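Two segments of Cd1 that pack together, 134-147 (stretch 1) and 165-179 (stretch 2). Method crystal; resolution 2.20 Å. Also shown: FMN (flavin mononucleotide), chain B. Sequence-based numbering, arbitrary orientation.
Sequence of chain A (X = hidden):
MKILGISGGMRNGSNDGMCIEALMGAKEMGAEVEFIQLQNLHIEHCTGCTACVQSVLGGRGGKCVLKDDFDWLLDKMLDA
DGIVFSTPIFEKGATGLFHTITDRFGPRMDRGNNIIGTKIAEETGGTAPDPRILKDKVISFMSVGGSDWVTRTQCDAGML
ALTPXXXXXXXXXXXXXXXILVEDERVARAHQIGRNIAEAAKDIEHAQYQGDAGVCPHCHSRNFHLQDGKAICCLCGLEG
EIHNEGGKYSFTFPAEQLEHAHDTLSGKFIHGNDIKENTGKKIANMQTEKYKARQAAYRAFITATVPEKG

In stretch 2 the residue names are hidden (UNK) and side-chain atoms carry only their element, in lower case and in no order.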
# COMPACT_ATOMS: atom_id res chain seq x y z
N LEU A 134 10.26 8.73 8.57
CA LEU A 134 9.45 9.86 8.13
C LEU A 134 9.92 10.48 6.83
O LEU A 134 9.26 11.39 6.31
CB LEU A 134 9.41 10.93 9.22
CG LEU A 134 8.60 10.49 10.42
CD1 LEU A 134 8.57 11.58 11.49
CD2 LEU A 134 7.20 10.14 9.96
N LYS A 135 11.04 10.03 6.28
CA LYS A 135 11.54 10.51 5.00
C LYS A 135 10.50 10.32 3.90
O LYS A 135 9.89 9.26 3.77
CB LYS A 135 12.82 9.76 4.64
CG LYS A 135 13.95 10.61 4.11
CD LYS A 135 14.82 9.81 3.12
CE LYS A 135 15.28 8.47 3.71
NZ LYS A 135 15.95 7.59 2.70
N ASP A 136 10.29 11.36 3.09
CA ASP A 136 9.43 11.21 1.92
C ASP A 136 10.01 10.17 0.97
O ASP A 136 11.22 9.94 0.93
CB ASP A 136 9.28 12.55 1.20
CG ASP A 136 8.29 13.47 1.88
OD1 ASP A 136 7.30 12.98 2.46
OD2 ASP A 136 8.50 14.70 1.83
N LYS A 137 9.13 9.53 0.20
CA LYS A 137 9.55 8.44 -0.68
C LYS A 137 8.56 8.31 -1.83
O LYS A 137 7.37 8.60 -1.68
CB LYS A 137 9.66 7.09 0.07
CG LYS A 137 10.49 6.03 -0.67
CD LYS A 137 10.59 4.72 0.09
CE LYS A 137 11.07 4.92 1.53
NZ LYS A 137 12.38 5.65 1.60
N VAL A 138 9.06 7.87 -3.00
CA VAL A 138 8.23 7.58 -4.16
C VAL A 138 8.22 6.08 -4.41
O VAL A 138 9.20 5.38 -4.14
CB VAL A 138 8.69 8.33 -5.43
CG1 VAL A 138 8.47 9.84 -5.31
CG2 VAL A 138 10.14 8.02 -5.73
N ILE A 139 7.10 5.60 -4.96
CA ILE A 139 6.89 4.17 -5.20
C ILE A 139 6.00 4.02 -6.43
O ILE A 139 5.09 4.82 -6.65
CB ILE A 139 6.27 3.46 -3.97
CG1 ILE A 139 6.17 1.95 -4.21
CG2 ILE A 139 4.90 4.07 -3.63
CD1 ILE A 139 6.17 1.11 -2.93
N SER A 140 6.28 2.99 -7.22
CA SER A 140 5.45 2.62 -8.35
C SER A 140 5.17 1.13 -8.29
O SER A 140 5.97 0.34 -7.77
CB SER A 140 6.11 2.99 -9.67
OG SER A 140 6.03 4.40 -9.88
N PHE A 141 4.02 0.74 -8.84
CA PHE A 141 3.56 -0.63 -8.79
C PHE A 141 3.25 -1.13 -10.19
O PHE A 141 2.80 -0.37 -11.05
CB PHE A 141 2.30 -0.75 -7.94
CG PHE A 141 2.50 -0.34 -6.51
CD1 PHE A 141 3.12 -1.19 -5.61
CD2 PHE A 141 2.05 0.89 -6.06
CE1 PHE A 141 3.29 -0.82 -4.29
CE2 PHE A 141 2.20 1.26 -4.72
CZ PHE A 141 2.83 0.41 -3.86
N MSE A 142 3.47 -2.41 -10.40
CA MSE A 142 3.01 -3.08 -11.60
C MSE A 142 2.32 -4.34 -11.14
O MSE A 142 2.88 -5.07 -10.33
CB MSE A 142 4.18 -3.39 -12.53
CG MSE A 142 4.99 -2.17 -12.94
SE MSE A 142 6.41 -2.63 -14.24
CE MSE A 142 7.69 -3.41 -12.99
N SER A 143 1.10 -4.59 -11.61
CA SER A 143 0.38 -5.81 -11.32
C SER A 143 0.28 -6.60 -12.61
O SER A 143 -0.17 -6.07 -13.63
CB SER A 143 -1.02 -5.53 -10.77
OG SER A 143 -0.95 -4.75 -9.59
N VAL A 144 0.73 -7.86 -12.58
CA VAL A 144 0.84 -8.70 -13.76
C VAL A 144 -0.02 -9.93 -13.56
O VAL A 144 0.22 -10.72 -12.63
CB VAL A 144 2.30 -9.10 -14.05
CG1 VAL A 144 2.38 -9.86 -15.36
CG2 VAL A 144 3.21 -7.87 -14.05
N GLY A 145 -1.01 -10.13 -14.44
CA GLY A 145 -1.94 -11.23 -14.32
C GLY A 145 -1.93 -12.12 -15.55
O GLY A 145 -1.41 -11.76 -16.61
N GLY A 146 -2.52 -13.30 -15.39
CA GLY A 146 -2.70 -14.19 -16.52
C GLY A 146 -3.90 -13.88 -17.39
O GLY A 146 -3.91 -14.23 -18.58
N SER A 147 -4.92 -13.23 -16.83
CA SER A 147 -6.18 -13.02 -17.55
C SER A 147 -6.64 -11.57 -17.46
O SER A 147 -5.82 -10.67 -17.31
CB SER A 147 -7.28 -13.93 -16.99
OG SER A 147 -7.70 -13.49 -15.71
N UNK A 165 1.97 7.08 3.42
CA UNK A 165 1.74 8.18 2.49
C UNK A 165 2.90 8.40 1.52
O UNK A 165 3.23 9.53 1.19
c UNK A 165 1.46 9.47 3.26
se UNK A 165 -0.18 11.05 5.05
c UNK A 165 0.08 9.49 3.89
c UNK A 165 -0.11 12.46 3.71
N UNK A 166 3.52 7.32 1.08
CA UNK A 166 4.48 7.43 -0.01
C UNK A 166 3.80 7.90 -1.28
O UNK A 166 2.63 7.59 -1.54
c UNK A 166 7.13 2.05 0.94
c UNK A 166 6.60 4.38 1.07
c UNK A 166 7.95 2.17 2.07
c UNK A 166 7.43 4.47 2.19
c UNK A 166 6.45 3.14 0.43
n UNK A 166 7.42 5.77 2.60
c UNK A 166 6.59 6.48 1.79
c UNK A 166 8.12 3.37 2.70
c UNK A 166 5.16 6.08 -0.25
c UNK A 166 6.08 5.68 0.83
N UNK A 167 4.53 8.65 -2.09
CA UNK A 167 3.94 9.24 -3.29
C UNK A 167 3.99 8.23 -4.44
O UNK A 167 5.06 7.84 -4.89
c UNK A 167 4.65 10.54 -3.66
c UNK A 167 4.97 12.39 -5.32
c UNK A 167 4.46 13.59 -4.53
n UNK A 167 5.58 14.43 -4.01
c UNK A 167 4.21 11.12 -4.99
N UNK A 168 2.81 7.80 -4.90
CA UNK A 168 2.71 6.85 -6.00
C UNK A 168 3.03 7.56 -7.32
O UNK A 168 2.47 8.61 -7.62
c UNK A 168 1.01 5.53 -4.72
c UNK A 168 1.31 6.22 -6.03
c UNK A 168 1.17 5.21 -7.18
N UNK A 169 3.91 6.96 -8.12
CA UNK A 169 4.19 7.57 -9.42
C UNK A 169 3.43 6.85 -10.53
O UNK A 169 2.67 7.48 -11.28
c UNK A 169 6.06 9.78 -8.32
c UNK A 169 5.99 8.35 -11.01
c UNK A 169 5.70 7.63 -9.69
c UNK A 169 6.42 8.31 -8.52
N UNK A 170 3.61 5.54 -10.62
CA UNK A 170 2.83 4.71 -11.53
C UNK A 170 2.15 3.59 -10.75
O UNK A 170 2.62 3.19 -9.69
c UNK A 170 3.71 4.14 -12.65
c UNK A 170 3.93 5.14 -13.77
o UNK A 170 2.93 5.49 -14.44
o UNK A 170 5.08 5.59 -13.96
N UNK A 171 1.03 3.09 -11.30
CA UNK A 171 0.27 2.01 -10.68
C UNK A 171 -0.43 1.25 -11.81
O UNK A 171 -1.62 1.41 -12.09
c UNK A 171 -0.72 2.54 -9.64
o UNK A 171 -1.16 0.28 -9.17
n UNK A 171 -2.12 1.81 -7.84
c UNK A 171 -1.35 1.45 -8.86
N UNK A 172 0.33 0.40 -12.49
CA UNK A 172 -0.03 -0.14 -13.79
C UNK A 172 -0.48 -1.59 -13.68
O UNK A 172 0.09 -2.36 -12.89
o UNK A 172 -1.22 0.72 -16.60
c UNK A 172 -0.00 0.67 -16.88
c UNK A 172 1.15 -0.02 -14.76
o UNK A 172 0.55 1.45 -17.68
c UNK A 172 0.86 -0.36 -16.22
N UNK A 173 -1.48 -1.97 -14.47
CA UNK A 173 -2.02 -3.32 -14.51
C UNK A 173 -1.73 -3.93 -15.87
O UNK A 173 -1.96 -3.28 -16.90
c UNK A 173 -3.54 -3.34 -14.24
c UNK A 173 -4.09 -4.74 -14.53
c UNK A 173 -3.81 -2.99 -12.83
N UNK A 174 -1.26 -5.18 -15.88
CA UNK A 174 -0.96 -5.90 -17.12
C UNK A 174 -1.80 -7.17 -17.21
O UNK A 174 -1.39 -8.23 -16.72
c UNK A 174 2.56 -3.32 -18.52
c UNK A 174 1.73 -4.42 -18.48
c UNK A 174 0.53 -6.24 -17.23
c UNK A 174 3.09 -2.81 -17.35
c UNK A 174 1.96 -4.51 -16.10
c UNK A 174 2.79 -3.40 -16.14
c UNK A 174 1.43 -5.03 -17.27
N UNK A 175 -2.97 -7.12 -17.84
CA UNK A 175 -3.76 -8.34 -18.03
C UNK A 175 -3.22 -9.17 -19.18
O UNK A 175 -2.42 -8.71 -20.00
c UNK A 175 -4.88 -6.51 -19.07
c UNK A 175 -3.63 -5.93 -18.42
c UNK A 175 -5.16 -7.80 -18.33
N UNK A 176 -3.65 -10.44 -19.20
CA UNK A 176 -3.27 -11.39 -20.25
C UNK A 176 -1.77 -11.43 -20.44
O UNK A 176 -1.27 -11.37 -21.57
c UNK A 176 -6.34 -12.12 -21.27
c UNK A 176 -6.25 -9.90 -21.57
c UNK A 176 -3.97 -11.07 -21.58
c UNK A 176 -7.27 -14.30 -20.91
c UNK A 176 -8.57 -13.74 -20.88
c UNK A 176 -5.46 -11.02 -21.48
c UNK A 176 -8.78 -12.40 -21.04
c UNK A 176 -7.66 -11.60 -21.23
n UNK A 176 -7.57 -10.25 -21.41
c UNK A 176 -6.15 -13.50 -21.11
N UNK A 177 -1.03 -11.52 -19.33
CA UNK A 177 0.40 -11.23 -19.33
C UNK A 177 1.28 -12.45 -19.06
O UNK A 177 2.43 -12.29 -18.65
c UNK A 177 0.69 -10.13 -18.30
N UNK A 178 0.78 -13.66 -19.31
CA UNK A 178 1.61 -14.85 -19.13
C UNK A 178 2.79 -14.83 -20.08
O UNK A 178 3.89 -15.26 -19.73
c UNK A 178 0.80 -16.12 -19.34
c UNK A 178 0.51 -16.61 -16.90
c UNK A 178 -0.53 -18.08 -18.61
c UNK A 178 -0.14 -16.65 -18.26
N UNK A 179 2.58 -14.34 -21.31
CA UNK A 179 3.65 -14.26 -22.31
C UNK A 179 4.22 -12.85 -22.44
O UNK A 179 4.77 -12.51 -23.49
c UNK A 179 3.15 -14.76 -23.66
o UNK A 179 2.96 -16.16 -23.64
N1 FMN B . -4.26 -13.91 -13.08
C2 FMN B . -5.19 -13.01 -13.34
O2 FMN B . -4.93 -12.39 -14.38
N3 FMN B . -6.28 -12.82 -12.54
C4 FMN B . -6.39 -13.57 -11.42
O4 FMN B . -7.31 -13.52 -10.62
C4A FMN B . -5.37 -14.58 -11.12
N5 FMN B . -5.43 -15.36 -10.07
C5A FMN B . -4.49 -16.25 -9.75
C6 FMN B . -4.57 -17.05 -8.62
C7 FMN B . -3.59 -17.98 -8.32
C7M FMN B . -3.69 -18.85 -7.09
C8 FMN B . -2.44 -18.15 -9.25
C8M FMN B . -1.38 -19.17 -8.94
C9 FMN B . -2.38 -17.35 -10.38
C9A FMN B . -3.35 -16.42 -10.66
N10 FMN B . -3.29 -15.64 -11.82
C10 FMN B . -4.28 -14.70 -12.04
C1' FMN B . -2.13 -15.78 -12.69
C2' FMN B . -0.92 -15.02 -12.13
O2' FMN B . -1.13 -13.62 -12.07
C3' FMN B . 0.36 -15.38 -12.93
O3' FMN B . 0.67 -16.74 -12.81
C4' FMN B . 1.57 -14.49 -12.55
O4' FMN B . 1.45 -13.18 -13.07
C5' FMN B . 2.87 -15.14 -12.98
O5' FMN B . 3.99 -14.37 -12.69
P FMN B . 5.42 -14.78 -12.44
O1P FMN B . 6.13 -13.66 -12.03
O2P FMN B . 5.39 -15.74 -11.42
O3P FMN B . 5.83 -15.19 -13.75
O HOH W 1 8.87 7.02 4.70
O HOH W 2 7.19 5.09 -12.17
O HOH W 3 -0.16 -2.18 -10.07
O HOH W 4 -1.75 -14.57 -20.53

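Position 165 carries two carbons, a selenium and a last carbon, unbranched, and touches nothing on stretch 1: selenomethionine, Met-165, the first residue after a helix to leave helical phi/psi, with positive phi. At 166 one carbon leads to fused five- and six-membered rings holding eight carbons and one nitrogen, with Lys-137 CB over the five-membered ring, 3.7 Å from its centroid: Trp-166. A water joins Trp-166 NE1 to Lys-135 O.

Position 167 has four carbons in a row ending in nitrogen; the end leads away, while the backbone opens the ladder, its N to Lys-137 O at 2.9 Å and its O to Ile-139 N at 3.0 Å. This is Lys-167. At 168 one carbon carries two more, a small fork beside Ile-139: Val-168. Position 169 holds four carbons, forked at the first with one arm two carbons long, and a carbon of the fork lies 3.8 Å from Val-138 CB, so it is Ile-169, the carbon being CG1.

At 170 two carbons end in two oxygens, a carboxylate; the backbone N donates to Ser-140 OG at 2.8 Å, and a water links that hydroxyl to one of the oxygens. This is Asp-170, the oxygen OD2. Position 171 ends its two carbons in one oxygen and one nitrogen, an amide, the oxygen 3.8 Å from Phe-141 CB: Asn-171. At 172 three carbons end in two oxygens; the carboxylate leads away, and the backbone N bonds to Phe-141 O at 3.0 Å: Glu-172.

Position 173 is another three-carbon fork, beside Ser-143: Val-173. At 174 one carbon bears a six-carbon ring, its edge against Met-142 CB: Phe-174. Three carbons close onto the backbone N at 175, where CB meets Ser-147 O at 3.1 Å, giving Pro-175. Position 176 again has fused rings with one nitrogen, the six-membered ring over Ser-147 CA: Trp-176. The lone carbon at 177, 3.4 Å from Val-144 CG1, is Ala-177. At 178 four carbons fork at the second, near Gly-146 CA: Leu-178. One carbon and one oxygen at 179, out of reach, give Ser-179.

The first rule is parallel pairing: the strands run 3° apart, and backbone hydrogen bonds tie them from Lys-137 to Gly-145. A bulge shifts the register by one between Ile-139 and Phe-141, and there Ser-140 OG accepts a backbone NH. Side chains then sort by face, Ile-139, Phe-141 and Val-168 on one, Val-144 and Phe-174 on the other. Near the flavin, glycines leave room: a CB on Gly-145 would clash with FMN O2, while Gly-145 O still receives Ala-177 N at 2.8 Å.

Stretch 2 (165-179) MWKVIDNEVFPWALS
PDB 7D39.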